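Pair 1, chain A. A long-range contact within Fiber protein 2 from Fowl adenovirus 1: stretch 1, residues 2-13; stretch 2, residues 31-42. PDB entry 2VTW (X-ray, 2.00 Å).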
# COMPACT_ATOMS: atom_id res chain seq x y z
N SER A 2 13.35 8.15 20.87
CA SER A 2 13.02 8.18 19.43
C SER A 2 11.54 7.95 19.16
O SER A 2 10.91 7.05 19.73
CB SER A 2 13.83 7.15 18.63
OG SER A 2 13.81 7.47 17.24
N SER A 3 10.99 8.76 18.26
CA SER A 3 9.65 8.51 17.75
C SER A 3 9.68 7.53 16.58
O SER A 3 8.64 7.21 16.02
CB SER A 3 9.01 9.83 17.35
OG SER A 3 9.89 10.60 16.55
N VAL A 4 10.87 7.04 16.22
CA VAL A 4 11.03 6.02 15.18
C VAL A 4 11.89 4.85 15.68
O VAL A 4 12.93 5.08 16.29
CB VAL A 4 11.66 6.63 13.90
CG1 VAL A 4 11.72 5.56 12.80
CG2 VAL A 4 10.88 7.86 13.44
N ALA A 5 11.45 3.61 15.45
CA ALA A 5 12.18 2.40 15.83
C ALA A 5 12.02 1.34 14.73
O ALA A 5 11.05 1.36 13.99
CB ALA A 5 11.68 1.85 17.16
N ALA A 6 12.99 0.42 14.66
CA ALA A 6 13.08 -0.67 13.67
C ALA A 6 13.32 -2.02 14.33
O ALA A 6 14.08 -2.10 15.30
CB ALA A 6 14.23 -0.38 12.69
N PHE A 7 12.69 -3.07 13.80
CA PHE A 7 12.99 -4.47 14.15
C PHE A 7 13.26 -5.29 12.86
O PHE A 7 12.56 -5.12 11.85
CB PHE A 7 11.81 -5.07 14.93
CG PHE A 7 11.95 -6.53 15.24
CD1 PHE A 7 12.99 -6.99 16.07
CD2 PHE A 7 11.03 -7.45 14.75
CE1 PHE A 7 13.09 -8.34 16.38
CE2 PHE A 7 11.14 -8.82 15.06
CZ PHE A 7 12.17 -9.25 15.88
N THR A 8 14.27 -6.16 12.91
CA THR A 8 14.65 -7.05 11.80
C THR A 8 14.81 -8.46 12.33
O THR A 8 15.44 -8.67 13.37
CB THR A 8 15.97 -6.62 11.16
OG1 THR A 8 15.89 -5.24 10.80
CG2 THR A 8 16.30 -7.46 9.90
N SER A 9 14.25 -9.42 11.62
CA SER A 9 14.39 -10.82 11.99
C SER A 9 14.39 -11.68 10.73
O SER A 9 13.84 -11.30 9.71
CB SER A 9 13.24 -11.24 12.88
OG SER A 9 13.33 -12.61 13.24
N GLY A 10 15.00 -12.86 10.83
CA GLY A 10 15.01 -13.83 9.73
C GLY A 10 16.33 -13.74 9.02
O GLY A 10 17.25 -13.11 9.53
N THR A 11 16.42 -14.36 7.83
CA THR A 11 17.66 -14.36 7.02
C THR A 11 17.57 -13.48 5.79
O THR A 11 16.69 -13.66 4.95
CB THR A 11 18.07 -15.79 6.53
OG1 THR A 11 16.92 -16.50 6.01
CG2 THR A 11 18.70 -16.58 7.68
N ILE A 12 18.52 -12.56 5.69
CA ILE A 12 18.65 -11.63 4.58
C ILE A 12 18.63 -12.31 3.21
O ILE A 12 18.16 -11.71 2.24
CB ILE A 12 19.95 -10.78 4.74
CG1 ILE A 12 19.88 -9.49 3.90
CG2 ILE A 12 21.18 -11.63 4.37
CD1 ILE A 12 20.63 -8.30 4.50
N GLY A 13 19.10 -13.55 3.14
CA GLY A 13 19.06 -14.34 1.91
C GLY A 13 18.09 -15.51 1.89
O GLY A 13 18.21 -16.39 1.05
N GLY A 31 9.57 -22.65 6.31
CA GLY A 31 9.97 -21.70 5.28
C GLY A 31 10.92 -20.70 5.87
O GLY A 31 10.97 -20.57 7.09
N SER A 32 11.70 -20.04 5.02
CA SER A 32 12.55 -18.94 5.45
C SER A 32 11.77 -17.63 5.33
O SER A 32 10.74 -17.57 4.66
CB SER A 32 13.82 -18.88 4.59
OG SER A 32 14.35 -20.20 4.45
N TYR A 33 12.26 -16.58 5.98
CA TYR A 33 11.57 -15.30 5.94
C TYR A 33 12.57 -14.21 6.23
O TYR A 33 13.62 -14.45 6.83
CB TYR A 33 10.40 -15.26 6.94
CG TYR A 33 10.89 -15.22 8.37
CD1 TYR A 33 11.25 -14.02 8.95
CD2 TYR A 33 11.06 -16.40 9.10
CE1 TYR A 33 11.76 -13.97 10.25
CE2 TYR A 33 11.59 -16.36 10.43
CZ TYR A 33 11.92 -15.13 10.98
OH TYR A 33 12.43 -15.02 12.24
N PHE A 34 12.25 -13.00 5.77
CA PHE A 34 12.94 -11.84 6.22
C PHE A 34 11.89 -10.77 6.55
O PHE A 34 11.07 -10.40 5.69
CB PHE A 34 13.92 -11.38 5.18
CG PHE A 34 14.94 -10.42 5.70
CD1 PHE A 34 15.65 -10.69 6.87
CD2 PHE A 34 15.20 -9.25 5.04
CE1 PHE A 34 16.59 -9.82 7.36
CE2 PHE A 34 16.15 -8.36 5.54
CZ PHE A 34 16.83 -8.66 6.71
N LEU A 35 11.92 -10.31 7.80
CA LEU A 35 10.92 -9.41 8.39
C LEU A 35 11.61 -8.13 8.81
O LEU A 35 12.59 -8.16 9.57
CB LEU A 35 10.31 -10.09 9.63
CG LEU A 35 9.39 -9.26 10.53
CD1 LEU A 35 8.17 -8.79 9.71
CD2 LEU A 35 8.95 -10.09 11.77
N GLN A 36 11.17 -6.99 8.29
CA GLN A 36 11.73 -5.69 8.63
C GLN A 36 10.56 -4.79 8.94
O GLN A 36 9.71 -4.56 8.05
CB GLN A 36 12.55 -5.14 7.47
CG GLN A 36 13.86 -5.92 7.20
CD GLN A 36 14.53 -5.54 5.90
OE1 GLN A 36 14.11 -5.99 4.84
NE2 GLN A 36 15.56 -4.70 5.97
N GLN A 37 10.45 -4.34 10.19
CA GLN A 37 9.36 -3.45 10.65
C GLN A 37 9.90 -2.11 11.14
O GLN A 37 11.02 -2.04 11.66
CB GLN A 37 8.59 -4.10 11.77
CG GLN A 37 7.95 -5.41 11.39
CD GLN A 37 7.28 -6.09 12.54
OE1 GLN A 37 7.94 -6.56 13.46
NE2 GLN A 37 5.94 -6.18 12.49
N ILE A 38 9.12 -1.05 10.95
CA ILE A 38 9.40 0.24 11.54
C ILE A 38 8.14 0.74 12.27
O ILE A 38 7.01 0.44 11.84
CB ILE A 38 9.97 1.31 10.52
CG1 ILE A 38 8.95 1.64 9.45
CG2 ILE A 38 11.37 0.83 9.88
CD1 ILE A 38 9.14 3.02 8.75
N ASN A 39 8.34 1.42 13.40
CA ASN A 39 7.26 2.10 14.11
C ASN A 39 7.61 3.56 13.99
O ASN A 39 8.68 3.97 14.45
CB ASN A 39 7.17 1.70 15.59
CG ASN A 39 5.99 2.38 16.36
OD1 ASN A 39 5.59 3.49 16.06
ND2 ASN A 39 5.51 1.73 17.39
N THR A 40 6.74 4.32 13.31
CA THR A 40 6.88 5.75 13.19
C THR A 40 5.71 6.35 13.94
O THR A 40 4.58 6.37 13.45
CB THR A 40 6.81 6.24 11.69
OG1 THR A 40 7.79 5.56 10.92
CG2 THR A 40 7.08 7.72 11.55
N MET A 41 5.99 6.81 15.15
CA MET A 41 5.07 7.57 15.98
C MET A 41 3.70 6.92 16.10
O MET A 41 2.65 7.59 16.06
CB MET A 41 4.99 9.02 15.47
CG MET A 41 5.37 10.06 16.54
SD MET A 41 4.56 11.64 16.35
CE MET A 41 5.96 12.70 16.71
N GLY A 42 3.71 5.59 16.27
CA GLY A 42 2.49 4.82 16.48
C GLY A 42 1.85 4.18 15.26
O GLY A 42 0.77 3.63 15.38
O HOH W 1 16.90 -3.93 8.60
O HOH W 2 14.76 -17.41 7.45

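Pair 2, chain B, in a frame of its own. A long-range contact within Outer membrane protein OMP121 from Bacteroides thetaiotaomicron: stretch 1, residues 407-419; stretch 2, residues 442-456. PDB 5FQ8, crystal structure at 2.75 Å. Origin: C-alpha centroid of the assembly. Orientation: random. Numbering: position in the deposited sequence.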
# COMPACT_ATOMS: atom_id res chain seq x y z
N ASP B 407 -17.92 -9.60 21.13
CA ASP B 407 -18.30 -8.74 20.01
C ASP B 407 -17.07 -8.55 19.14
O ASP B 407 -16.04 -8.06 19.61
CB ASP B 407 -18.84 -7.40 20.53
CG ASP B 407 -19.60 -6.62 19.48
OD1 ASP B 407 -19.40 -6.81 18.28
OD2 ASP B 407 -20.42 -5.79 19.88
N THR B 408 -17.16 -8.97 17.88
CA THR B 408 -16.05 -8.93 16.95
C THR B 408 -16.54 -8.43 15.60
O THR B 408 -17.67 -8.71 15.19
CB THR B 408 -15.39 -10.31 16.81
OG1 THR B 408 -14.65 -10.39 15.59
CG2 THR B 408 -16.42 -11.40 16.82
N THR B 409 -15.68 -7.67 14.92
CA THR B 409 -16.06 -7.00 13.69
C THR B 409 -14.88 -6.95 12.76
O THR B 409 -13.76 -6.66 13.18
CB THR B 409 -16.53 -5.56 13.93
OG1 THR B 409 -17.41 -5.49 15.04
CG2 THR B 409 -17.22 -5.03 12.70
N THR B 410 -15.14 -7.19 11.49
CA THR B 410 -14.17 -7.08 10.42
C THR B 410 -14.73 -6.10 9.41
O THR B 410 -15.76 -6.36 8.79
CB THR B 410 -13.89 -8.45 9.81
OG1 THR B 410 -13.30 -9.31 10.79
CG2 THR B 410 -12.96 -8.34 8.62
N GLY B 411 -14.09 -4.95 9.25
CA GLY B 411 -14.53 -3.94 8.30
C GLY B 411 -13.44 -3.70 7.29
O GLY B 411 -12.26 -3.86 7.59
N GLN B 412 -13.84 -3.31 6.09
CA GLN B 412 -12.91 -3.19 4.97
C GLN B 412 -13.28 -2.02 4.09
O GLN B 412 -14.29 -2.07 3.39
CB GLN B 412 -12.89 -4.47 4.16
CG GLN B 412 -12.05 -4.38 2.92
CD GLN B 412 -12.10 -5.63 2.10
OE1 GLN B 412 -12.11 -6.73 2.64
NE2 GLN B 412 -12.18 -5.48 0.80
N SER B 413 -12.43 -1.00 4.07
CA SER B 413 -12.65 0.21 3.28
C SER B 413 -11.99 0.09 1.92
O SER B 413 -10.97 -0.57 1.77
CB SER B 413 -12.09 1.42 4.01
OG SER B 413 -12.33 1.32 5.40
N ASP B 414 -12.57 0.75 0.92
CA ASP B 414 -11.97 0.79 -0.41
C ASP B 414 -12.26 2.15 -1.04
O ASP B 414 -13.39 2.40 -1.46
CB ASP B 414 -12.50 -0.34 -1.30
CG ASP B 414 -11.99 -1.71 -0.89
OD1 ASP B 414 -10.91 -2.13 -1.36
OD2 ASP B 414 -12.68 -2.38 -0.10
N LYS B 415 -11.25 3.01 -1.14
CA LYS B 415 -11.41 4.33 -1.73
C LYS B 415 -10.50 4.47 -2.94
O LYS B 415 -9.38 3.97 -2.93
CB LYS B 415 -11.12 5.45 -0.73
CG LYS B 415 -11.24 5.05 0.70
CD LYS B 415 -10.75 6.15 1.60
CE LYS B 415 -10.51 5.64 3.01
NZ LYS B 415 -11.76 5.15 3.68
N GLY B 416 -10.99 5.15 -3.98
CA GLY B 416 -10.19 5.37 -5.17
C GLY B 416 -10.65 6.57 -5.96
O GLY B 416 -11.82 6.95 -5.91
N LYS B 417 -9.73 7.16 -6.71
CA LYS B 417 -10.00 8.27 -7.59
C LYS B 417 -9.12 8.17 -8.82
O LYS B 417 -7.98 7.69 -8.72
CB LYS B 417 -9.77 9.61 -6.88
CG LYS B 417 -8.40 9.84 -6.32
CD LYS B 417 -8.46 10.97 -5.33
CE LYS B 417 -7.10 11.56 -5.03
NZ LYS B 417 -6.55 12.27 -6.21
N PRO B 418 -9.59 8.62 -9.98
CA PRO B 418 -8.88 8.35 -11.23
C PRO B 418 -7.63 9.19 -11.38
O PRO B 418 -7.41 10.19 -10.70
CB PRO B 418 -9.90 8.73 -12.30
CG PRO B 418 -11.17 8.96 -11.61
CD PRO B 418 -10.84 9.35 -10.22
N ASN B 419 -6.80 8.75 -12.31
CA ASN B 419 -5.66 9.52 -12.79
C ASN B 419 -6.21 10.57 -13.73
O ASN B 419 -6.19 10.43 -14.95
CB ASN B 419 -4.66 8.63 -13.48
CG ASN B 419 -3.35 9.31 -13.74
OD1 ASN B 419 -3.31 10.42 -14.23
ND2 ASN B 419 -2.28 8.66 -13.36
N GLY B 442 -1.79 17.62 -8.90
CA GLY B 442 -1.28 16.44 -9.57
C GLY B 442 -2.21 15.32 -9.21
O GLY B 442 -1.96 14.54 -8.30
N GLU B 443 -3.33 15.27 -9.89
CA GLU B 443 -4.34 14.26 -9.62
C GLU B 443 -3.99 13.07 -10.50
O GLU B 443 -4.43 12.96 -11.64
CB GLU B 443 -5.73 14.81 -9.89
CG GLU B 443 -6.19 15.85 -8.90
CD GLU B 443 -6.50 15.27 -7.54
OE1 GLU B 443 -6.88 14.09 -7.49
OE2 GLU B 443 -6.36 15.98 -6.53
N THR B 444 -3.16 12.19 -9.97
CA THR B 444 -2.61 11.08 -10.73
C THR B 444 -3.21 9.75 -10.34
O THR B 444 -2.68 8.70 -10.71
CB THR B 444 -1.09 11.03 -10.58
OG1 THR B 444 -0.74 11.15 -9.20
CG2 THR B 444 -0.45 12.14 -11.34
N GLY B 445 -4.31 9.76 -9.62
CA GLY B 445 -4.94 8.54 -9.17
C GLY B 445 -4.46 8.11 -7.80
O GLY B 445 -3.36 8.43 -7.37
N GLN B 446 -5.30 7.35 -7.12
CA GLN B 446 -4.96 6.83 -5.82
C GLN B 446 -5.96 5.74 -5.49
O GLN B 446 -7.10 5.80 -5.92
CB GLN B 446 -4.99 7.93 -4.77
CG GLN B 446 -4.67 7.47 -3.39
CD GLN B 446 -4.85 8.57 -2.39
OE1 GLN B 446 -5.59 9.52 -2.63
NE2 GLN B 446 -4.15 8.48 -1.28
N TYR B 447 -5.50 4.74 -4.75
CA TYR B 447 -6.37 3.64 -4.35
C TYR B 447 -5.85 3.08 -3.05
O TYR B 447 -4.69 2.68 -2.96
CB TYR B 447 -6.41 2.56 -5.41
CG TYR B 447 -7.16 1.35 -4.93
CD1 TYR B 447 -8.53 1.34 -4.89
CD2 TYR B 447 -6.49 0.21 -4.50
CE1 TYR B 447 -9.22 0.25 -4.45
CE2 TYR B 447 -7.18 -0.90 -4.06
CZ TYR B 447 -8.55 -0.87 -4.03
OH TYR B 447 -9.27 -1.96 -3.59
N SER B 448 -6.71 3.01 -2.04
CA SER B 448 -6.33 2.43 -0.77
C SER B 448 -7.37 1.41 -0.33
O SER B 448 -8.49 1.39 -0.82
CB SER B 448 -6.13 3.50 0.29
OG SER B 448 -7.36 4.14 0.57
N GLU B 449 -6.95 0.54 0.57
CA GLU B 449 -7.80 -0.47 1.16
C GLU B 449 -7.35 -0.65 2.59
O GLU B 449 -6.15 -0.61 2.87
CB GLU B 449 -7.73 -1.79 0.39
CG GLU B 449 -8.42 -2.93 1.09
CD GLU B 449 -8.34 -4.21 0.32
OE1 GLU B 449 -8.71 -4.21 -0.86
OE2 GLU B 449 -7.90 -5.22 0.89
N GLN B 450 -8.30 -0.81 3.49
CA GLN B 450 -7.98 -1.03 4.89
C GLN B 450 -8.92 -2.09 5.43
O GLN B 450 -10.08 -2.14 5.07
CB GLN B 450 -8.11 0.26 5.69
CG GLN B 450 -7.72 0.12 7.12
CD GLN B 450 -8.10 1.31 7.94
OE1 GLN B 450 -8.31 2.39 7.40
NE2 GLN B 450 -8.21 1.13 9.25
N ILE B 451 -8.40 -2.96 6.28
CA ILE B 451 -9.19 -4.01 6.90
C ILE B 451 -9.03 -3.82 8.39
O ILE B 451 -7.93 -3.95 8.92
CB ILE B 451 -8.76 -5.41 6.46
CG1 ILE B 451 -9.22 -5.68 5.04
CG2 ILE B 451 -9.35 -6.46 7.36
CD1 ILE B 451 -9.05 -7.07 4.68
N THR B 452 -10.12 -3.49 9.07
CA THR B 452 -10.07 -3.31 10.50
C THR B 452 -10.61 -4.56 11.17
O THR B 452 -11.47 -5.24 10.62
CB THR B 452 -10.87 -2.09 10.95
OG1 THR B 452 -10.75 -1.04 9.99
CG2 THR B 452 -10.34 -1.60 12.27
N ARG B 453 -10.07 -4.87 12.34
CA ARG B 453 -10.53 -6.00 13.12
C ARG B 453 -10.67 -5.52 14.55
O ARG B 453 -9.69 -5.12 15.17
CB ARG B 453 -9.55 -7.17 13.05
CG ARG B 453 -9.51 -7.90 11.73
CD ARG B 453 -8.58 -9.09 11.84
NE ARG B 453 -8.97 -10.05 12.86
CZ ARG B 453 -8.09 -10.76 13.57
NH1 ARG B 453 -6.80 -10.56 13.37
NH2 ARG B 453 -8.50 -11.63 14.47
N ARG B 454 -11.90 -5.55 15.05
CA ARG B 454 -12.23 -5.14 16.41
C ARG B 454 -12.69 -6.34 17.21
O ARG B 454 -13.32 -7.25 16.67
CB ARG B 454 -13.35 -4.11 16.41
CG ARG B 454 -12.88 -2.71 16.29
CD ARG B 454 -14.02 -1.75 16.21
NE ARG B 454 -13.56 -0.51 15.62
CZ ARG B 454 -12.79 0.37 16.25
NH1 ARG B 454 -12.40 0.14 17.50
NH2 ARG B 454 -12.41 1.47 15.63
N ARG B 455 -12.41 -6.32 18.50
CA ARG B 455 -12.82 -7.45 19.33
C ARG B 455 -12.85 -7.07 20.80
O ARG B 455 -11.86 -6.58 21.33
CB ARG B 455 -11.90 -8.63 19.08
CG ARG B 455 -12.19 -9.87 19.85
CD ARG B 455 -11.51 -11.05 19.21
NE ARG B 455 -11.84 -12.29 19.90
CZ ARG B 455 -11.06 -12.89 20.79
NH1 ARG B 455 -9.88 -12.36 21.10
NH2 ARG B 455 -11.45 -14.02 21.35
N GLU B 456 -13.98 -7.28 21.46
CA GLU B 456 -14.09 -7.02 22.88
C GLU B 456 -14.67 -8.24 23.56
O GLU B 456 -15.47 -8.97 22.99
CB GLU B 456 -14.97 -5.81 23.16
CG GLU B 456 -14.76 -4.63 22.22
CD GLU B 456 -15.68 -3.47 22.52
OE1 GLU B 456 -16.55 -3.65 23.40
OE2 GLU B 456 -15.55 -2.39 21.89
O HOH W 3 -6.70 11.90 -8.66

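The sharpest difference lies where A:Thr8 matches B:Asp414 and A:Phe34 matches B:Tyr447. In pair 1 this diagonal is apolar: A:Thr8 CG2 lies 3.4 Å from A:Phe34 CZ. In pair 2 it is polar, with B:Asp414 OD1 and B:Tyr447 OH 2.8 Å apart in a weak hydrogen bond. The aromatic side chains nearly coincide, their centres 1.0 Å apart after superposition and chi1 t in both, so a similarly placed aromatic, its ring turned differently (chi2 49° and 77°), meets a methyl with its ring atom CZ in pair 1 and a carboxylate with its hydroxyl in pair 2.

The shared frame is a pair of antiparallel strands, their directions 165° apart in pair 1 and 166° in pair 2, and 14 central residues superpose to 0.5 Å. Narrow and wide pairs alternate in the same phase. A:Ala5 with A:Asn39 corresponds to B:Gly411 with B:Thr452, and each forms two backbone hydrogen bonds: A:Asn39 N to A:Ala5 O is 2.8 Å, and B:Thr452 N to B:Gly411 O is 2.6 Å. Between such pairs the carbonyls also receive CA-H...O contacts, as from A:Ala6 CA to A:Gln37 O at 3.2 Å and from B:Gln412 CA to B:Gln450 O at 3.0 Å. These contacts use backbone atoms alone, and most of the side chains on the two faces differ between the pairs.

On the face carrying A:Ala6 and A:Ile38, matched by B:Gln412 and B:Ile451, isoleucine is common to both. A:Ala6 CB meets A:Ile38 CG2 at 4.2 Å. The longer B:Gln412 instead brings OE1 to 3.7 Å from B:Ile451 CD1, while its NE2 donates to B:Asp414 OD2 at 3.3 Å. The isoleucines adopt different chi1 wells, p in pair 1 and m in pair 2, although their side-chain centres lie only 0.9 Å apart. Next along this face, A:Thr8 and A:Gln36 share water 1, which is 2.8 Å from A:Thr8 OG1 and 3.1 Å from A:Gln36 NE2. The matched B:Asp414 and B:Glu449 put like charges together, OD1 of the former 3.1 Å from OE1 of the latter.

The other face shows a trade in bulk. A:Phe7 fills its position with a ring, its CE2 4.2 Å from A:Leu35 CD2 and its edge toward A:Gln37 OE1, 3.5 Å from CD2 of A:Phe7. Pair 2 places the small B:Ser413 there, beside B:Gln450, and B:Ser448 where pair 1 has leucine. At the next position the size order reverses: A:Ser9 OG hydrogen-bonds A:Tyr33 OH at 2.8 Å, whereas the matched B:Lys415 packs CG 4.0 Å from B:Ser448 OG.

Glycine recurs at A:Gly10 and B:Gly416, beside the aromatic residue, but under different constraints. At A:Gly10 a CB would fall 2.1 Å from A:Tyr33 O, and phi of 100° itself calls for glycine. At B:Gly416 the backbone angles are ordinary for a strand, and a CB would be merely tight, 3.5 Å from B:Tyr447 CD1. The rule to read is a shared backbone ladder on which side chains settle their chemistry with neighbours, both directly across and on the diagonal.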